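Local coordinates for sugar fermentation stimulation protein homolog (Pyrococcus furiosus, PDB 4DA2) that probably binds DNA, pairing an OB-fold domain with a PD-(D/E)xK nuclease-like domain that holds calcium ions, at residues 101-106 and 121-126; 142-147 and 183-188. The protein carries 1 engineered substitution. One frame throughout, in Å; residues are numbered along the deposited sequence.

Contact 1: residues 101-106 and 121-126. Engineered in segment 121-126: I121 (natural residue Leu).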
# COMPACT_ATOMS: atom_id res chain seq x y z
N GLU A 101 19.77 -3.32 -4.07
CA GLU A 101 20.51 -4.58 -4.14
C GLU A 101 21.49 -4.72 -3.00
O GLU A 101 22.17 -3.77 -2.62
CB GLU A 101 21.24 -4.72 -5.49
CG GLU A 101 20.32 -5.15 -6.62
CD GLU A 101 20.95 -4.98 -8.00
OE1 GLU A 101 22.20 -5.05 -8.11
OE2 GLU A 101 20.18 -4.78 -8.97
N GLY A 102 21.54 -5.91 -2.43
CA GLY A 102 22.41 -6.17 -1.30
C GLY A 102 21.89 -5.54 -0.01
O GLY A 102 22.62 -5.49 0.98
N CYS A 103 20.65 -5.06 -0.03
CA CYS A 103 20.01 -4.49 1.17
C CYS A 103 18.92 -5.41 1.67
O CYS A 103 18.24 -6.09 0.88
CB CYS A 103 19.36 -3.14 0.87
SG CYS A 103 20.39 -1.93 0.09
N ARG A 104 18.71 -5.42 2.99
CA ARG A 104 17.65 -6.22 3.59
C ARG A 104 16.99 -5.50 4.77
O ARG A 104 17.59 -4.61 5.38
CB ARG A 104 18.21 -7.55 4.07
CG ARG A 104 19.31 -7.40 5.12
CD ARG A 104 19.90 -8.71 5.55
NE ARG A 104 20.77 -8.48 6.70
CZ ARG A 104 20.49 -8.84 7.95
NH1 ARG A 104 19.36 -9.50 8.24
NH2 ARG A 104 21.34 -8.55 8.91
N ILE A 105 15.75 -5.90 5.10
CA ILE A 105 15.05 -5.31 6.28
C ILE A 105 15.72 -5.84 7.55
O ILE A 105 15.94 -7.05 7.68
CB ILE A 105 13.52 -5.61 6.24
CG1 ILE A 105 12.89 -4.95 5.00
CG2 ILE A 105 12.82 -5.13 7.53
CD1 ILE A 105 11.58 -5.60 4.51
N ILE A 106 16.06 -4.94 8.46
CA ILE A 106 16.60 -5.32 9.77
C ILE A 106 15.67 -4.95 10.92
O ILE A 106 15.76 -5.52 12.01
CB ILE A 106 18.03 -4.75 10.00
CG1 ILE A 106 18.04 -3.21 9.99
CG2 ILE A 106 19.01 -5.31 8.97
CD1 ILE A 106 19.31 -2.58 10.58
N ILE A 121 16.13 -0.49 6.79
CA ILE A 121 16.78 -1.38 5.83
C ILE A 121 18.29 -1.15 5.89
O ILE A 121 18.75 -0.01 5.97
CB ILE A 121 16.19 -1.16 4.43
CG1 ILE A 121 14.80 -1.79 4.39
CG2 ILE A 121 17.07 -1.80 3.31
CD1 ILE A 121 13.98 -1.41 3.17
N GLU A 122 19.04 -2.24 5.89
CA GLU A 122 20.49 -2.16 5.97
C GLU A 122 21.11 -2.53 4.64
O GLU A 122 20.79 -3.59 4.07
CB GLU A 122 21.04 -3.03 7.10
CG GLU A 122 22.57 -2.89 7.27
CD GLU A 122 23.14 -3.76 8.41
OE1 GLU A 122 22.35 -4.35 9.18
OE2 GLU A 122 24.37 -3.82 8.53
N CYS A 123 21.98 -1.66 4.15
CA CYS A 123 22.71 -1.88 2.89
C CYS A 123 24.22 -1.99 3.17
O CYS A 123 24.66 -1.85 4.33
CB CYS A 123 22.46 -0.73 1.93
SG CYS A 123 20.71 -0.49 1.52
N SER A 124 25.00 -2.22 2.12
CA SER A 124 26.46 -2.27 2.24
C SER A 124 27.06 -1.00 2.83
O SER A 124 27.92 -1.07 3.72
CB SER A 124 27.12 -2.55 0.90
OG SER A 124 26.98 -3.91 0.56
N LYS A 125 26.62 0.15 2.35
CA LYS A 125 27.28 1.40 2.72
C LYS A 125 26.55 2.19 3.81
O LYS A 125 27.03 3.24 4.23
CB LYS A 125 27.52 2.26 1.47
CG LYS A 125 28.50 1.63 0.49
CD LYS A 125 28.57 2.40 -0.82
CE LYS A 125 29.26 1.58 -1.89
NZ LYS A 125 29.45 2.34 -3.16
N GLY A 126 25.40 1.68 4.25
CA GLY A 126 24.62 2.37 5.29
C GLY A 126 23.20 1.87 5.44
O GLY A 126 22.82 0.84 4.90
O HOH W 1 23.98 -2.81 -0.39
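In both C103 and C123 the SG atom stands anti to the carbonyl carbon (chi1 -53° and -59°), which turns the two sulfurs toward each other; C103 SG and C123 SG are joined in a disulfide 2.1 Å long. It lies just beyond a short antiparallel ladder. R104 and E122 form the hydrogen-bonded pair: R104 N donates to E122 O at 3.0 Å, and E122 N to R104 O at 2.8 Å, the latter nearly straight (166° at the hydrogen). On the same side of the sheet R104 NH2 and E122 OE1 are 4.3 Å apart, the oxygen well out of the guanidinium plane, so the attraction is one of charge alone. I106 packs against both side chains: its CG2 sits over the centre of one guanidinium face and meets E122 OE1 at 3.5 Å. An alanine at I106 would probably leave that guanidinium face and the E122 side chain without their apolar packing and let both turn more readily. On the other side, the engineered I121 packs its CG1 3.7 Å from I105 CG1, while its CG2 touches C103 CB at 3.6 Å. A water bridges E101 O and S124 N past the disulfide. The ladder joins strands 104-108 and 115-122 in the mixed sheet of the PD-(D/E)xK domain; strand 127-139 follows, with I121 packing on its I128 and V130.

Contact 2: residues 142-147 and 183-188; sequences YAMYPD and KFKPYK
Strands 142-145 and 183-186 are parallel neighbours in the mixed sheet of the PD-(D/E)xK domain, their axes 4.4 Å apart at closest approach and inclined by 29°. A143 is bonded through both its N and its O: A143 N donates to K183 O at 2.9 Å, and K185 N to A143 O at 3.1 Å. Beyond the better-formed part of the ladder, Y187 N reaches Y145 O at 2.9 Å, with the donor 57° out of the carbonyl plane. The Y142 ring lies between two lysines. K185 crosses one face at about a right angle, its CD 3.8 Å from the ring centroid and its NZ 4.3 Å from it, 14° off the normal, a cation-pi contact; the same NZ is salt-bridged to E139. K183, bent at chi3 and chi4, lays CE over the opposite face, 3.3 Å from Y142 CZ, and Y142 OH is hydrogen-bonded to E230. M144 runs side by side with K185 and brings its CE methyl to 3.6 Å from Y187 CD1, with SD obliquely placed beside the ring in a Met-aromatic contact. P146, preceded by a cis peptide, directs its O at the edge of the Y187 ring; this oxygen and Y145 N are buried without a polar partner. On the other side of the sheet, F184 stacks on F174 and P186 touches helix 192-204. Parallel strands whose intervening chain carries a helix and another strand, with helix 192-204 packed against one side, belong to the alpha/beta core of this nuclease-like fold.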
# COMPACT_ATOMS: atom_id res chain seq x y z
N TYR A 142 -3.26 7.29 -13.43
CA TYR A 142 -2.58 7.57 -12.15
C TYR A 142 -3.13 6.70 -11.01
O TYR A 142 -4.34 6.52 -10.91
CB TYR A 142 -2.73 9.04 -11.73
CG TYR A 142 -2.02 10.02 -12.64
CD1 TYR A 142 -0.73 10.47 -12.35
CD2 TYR A 142 -2.64 10.49 -13.80
CE1 TYR A 142 -0.06 11.37 -13.20
CE2 TYR A 142 -2.00 11.39 -14.64
CZ TYR A 142 -0.71 11.82 -14.34
OH TYR A 142 -0.07 12.70 -15.19
N ALA A 143 -2.23 6.17 -10.19
CA ALA A 143 -2.56 5.79 -8.80
C ALA A 143 -2.29 7.00 -7.93
O ALA A 143 -1.32 7.75 -8.17
CB ALA A 143 -1.70 4.64 -8.36
N MET A 144 -3.13 7.20 -6.91
CA MET A 144 -3.02 8.37 -6.05
C MET A 144 -3.10 8.08 -4.57
O MET A 144 -3.67 7.04 -4.12
CB MET A 144 -4.06 9.41 -6.45
CG MET A 144 -3.98 9.78 -7.91
SD MET A 144 -4.95 11.27 -8.20
CE MET A 144 -6.62 10.73 -7.75
N TYR A 145 -2.49 9.00 -3.81
CA TYR A 145 -2.57 8.98 -2.35
C TYR A 145 -2.65 10.41 -1.84
O TYR A 145 -1.99 11.29 -2.39
CB TYR A 145 -1.36 8.25 -1.77
CG TYR A 145 -1.12 8.49 -0.30
CD1 TYR A 145 -1.59 7.58 0.67
CD2 TYR A 145 -0.45 9.63 0.13
CE1 TYR A 145 -1.35 7.81 2.04
CE2 TYR A 145 -0.20 9.88 1.50
CZ TYR A 145 -0.65 8.95 2.43
OH TYR A 145 -0.42 9.21 3.76
N PRO A 146 -3.44 10.64 -0.77
CA PRO A 146 -4.31 9.66 -0.10
C PRO A 146 -5.72 9.91 -0.62
O PRO A 146 -5.90 10.78 -1.48
CB PRO A 146 -4.22 10.09 1.36
CG PRO A 146 -4.11 11.57 1.28
CD PRO A 146 -3.32 11.88 0.02
N ASP A 147 -6.73 9.19 -0.12
CA ASP A 147 -8.10 9.50 -0.58
C ASP A 147 -8.91 10.38 0.37
O ASP A 147 -10.06 10.73 0.09
CB ASP A 147 -8.87 8.24 -1.02
CG ASP A 147 -9.25 7.34 0.13
OD1 ASP A 147 -9.13 7.78 1.30
OD2 ASP A 147 -9.67 6.20 -0.14
N LYS A 183 1.37 5.62 -13.76
CA LYS A 183 1.89 6.83 -13.09
C LYS A 183 1.38 6.95 -11.66
O LYS A 183 0.46 6.25 -11.28
CB LYS A 183 1.51 8.10 -13.87
CG LYS A 183 2.08 8.12 -15.29
CD LYS A 183 1.87 9.49 -15.94
CE LYS A 183 0.48 9.61 -16.53
NZ LYS A 183 0.37 8.97 -17.86
N PHE A 184 2.03 7.81 -10.88
CA PHE A 184 1.58 8.18 -9.55
C PHE A 184 1.54 9.69 -9.38
O PHE A 184 2.46 10.36 -9.83
CB PHE A 184 2.51 7.56 -8.45
CG PHE A 184 2.27 8.17 -7.09
CD1 PHE A 184 1.28 7.66 -6.24
CD2 PHE A 184 2.94 9.33 -6.70
CE1 PHE A 184 1.01 8.29 -5.00
CE2 PHE A 184 2.71 9.94 -5.48
CZ PHE A 184 1.72 9.43 -4.62
N LYS A 185 0.52 10.23 -8.70
CA LYS A 185 0.59 11.60 -8.16
C LYS A 185 -0.21 11.71 -6.86
O LYS A 185 -1.14 10.93 -6.66
CB LYS A 185 0.08 12.63 -9.18
CG LYS A 185 -1.39 12.49 -9.50
CD LYS A 185 -1.76 13.42 -10.65
CE LYS A 185 -3.25 13.30 -10.97
NZ LYS A 185 -3.64 14.25 -12.07
N PRO A 186 0.16 12.68 -5.99
CA PRO A 186 -0.69 12.94 -4.81
C PRO A 186 -2.08 13.44 -5.22
O PRO A 186 -2.23 14.12 -6.24
CB PRO A 186 0.05 14.03 -4.05
CG PRO A 186 1.46 14.11 -4.66
CD PRO A 186 1.33 13.57 -6.06
N TYR A 187 -3.08 13.01 -4.46
CA TYR A 187 -4.44 13.49 -4.64
C TYR A 187 -4.55 14.70 -3.74
O TYR A 187 -4.82 14.61 -2.54
CB TYR A 187 -5.45 12.40 -4.31
CG TYR A 187 -6.90 12.82 -4.46
CD1 TYR A 187 -7.33 13.49 -5.61
CD2 TYR A 187 -7.85 12.53 -3.47
CE1 TYR A 187 -8.66 13.87 -5.77
CE2 TYR A 187 -9.20 12.90 -3.63
CZ TYR A 187 -9.57 13.58 -4.77
OH TYR A 187 -10.88 13.95 -4.94
N LYS A 188 -4.29 15.86 -4.35
CA LYS A 188 -4.20 17.15 -3.65
C LYS A 188 -5.47 17.42 -2.85
O LYS A 188 -5.38 17.75 -1.68
CB LYS A 188 -3.94 18.28 -4.66
CG LYS A 188 -3.58 19.62 -4.01
CD LYS A 188 -3.02 20.63 -5.02
CE LYS A 188 -2.70 21.96 -4.33
NZ LYS A 188 -2.48 23.06 -5.32

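From the N terminus strand 2-6 joins the large sheet beside 220-229, the chain then builds the OB domain, and both contacts fall in the PD-(D/E)xK range that follows. Contact 1 comes after helix 81-93 and closes a short loop of 14 residues, eight of them in strands and none in a helix. Contact 2 opens only after that loop is complete and closes a longer one of 35 residues, which includes helix 151-165 and strand 169-176. The two are therefore in series, neither nested nor crossed. The centres of contacts 1 and 2 lie about 28 Å apart, and the nearest atoms of contacts 1 and 2 about 18 Å. Strand 127-139 connects them within one sheet, pairing antiparallel with both 115-122 and 142-145.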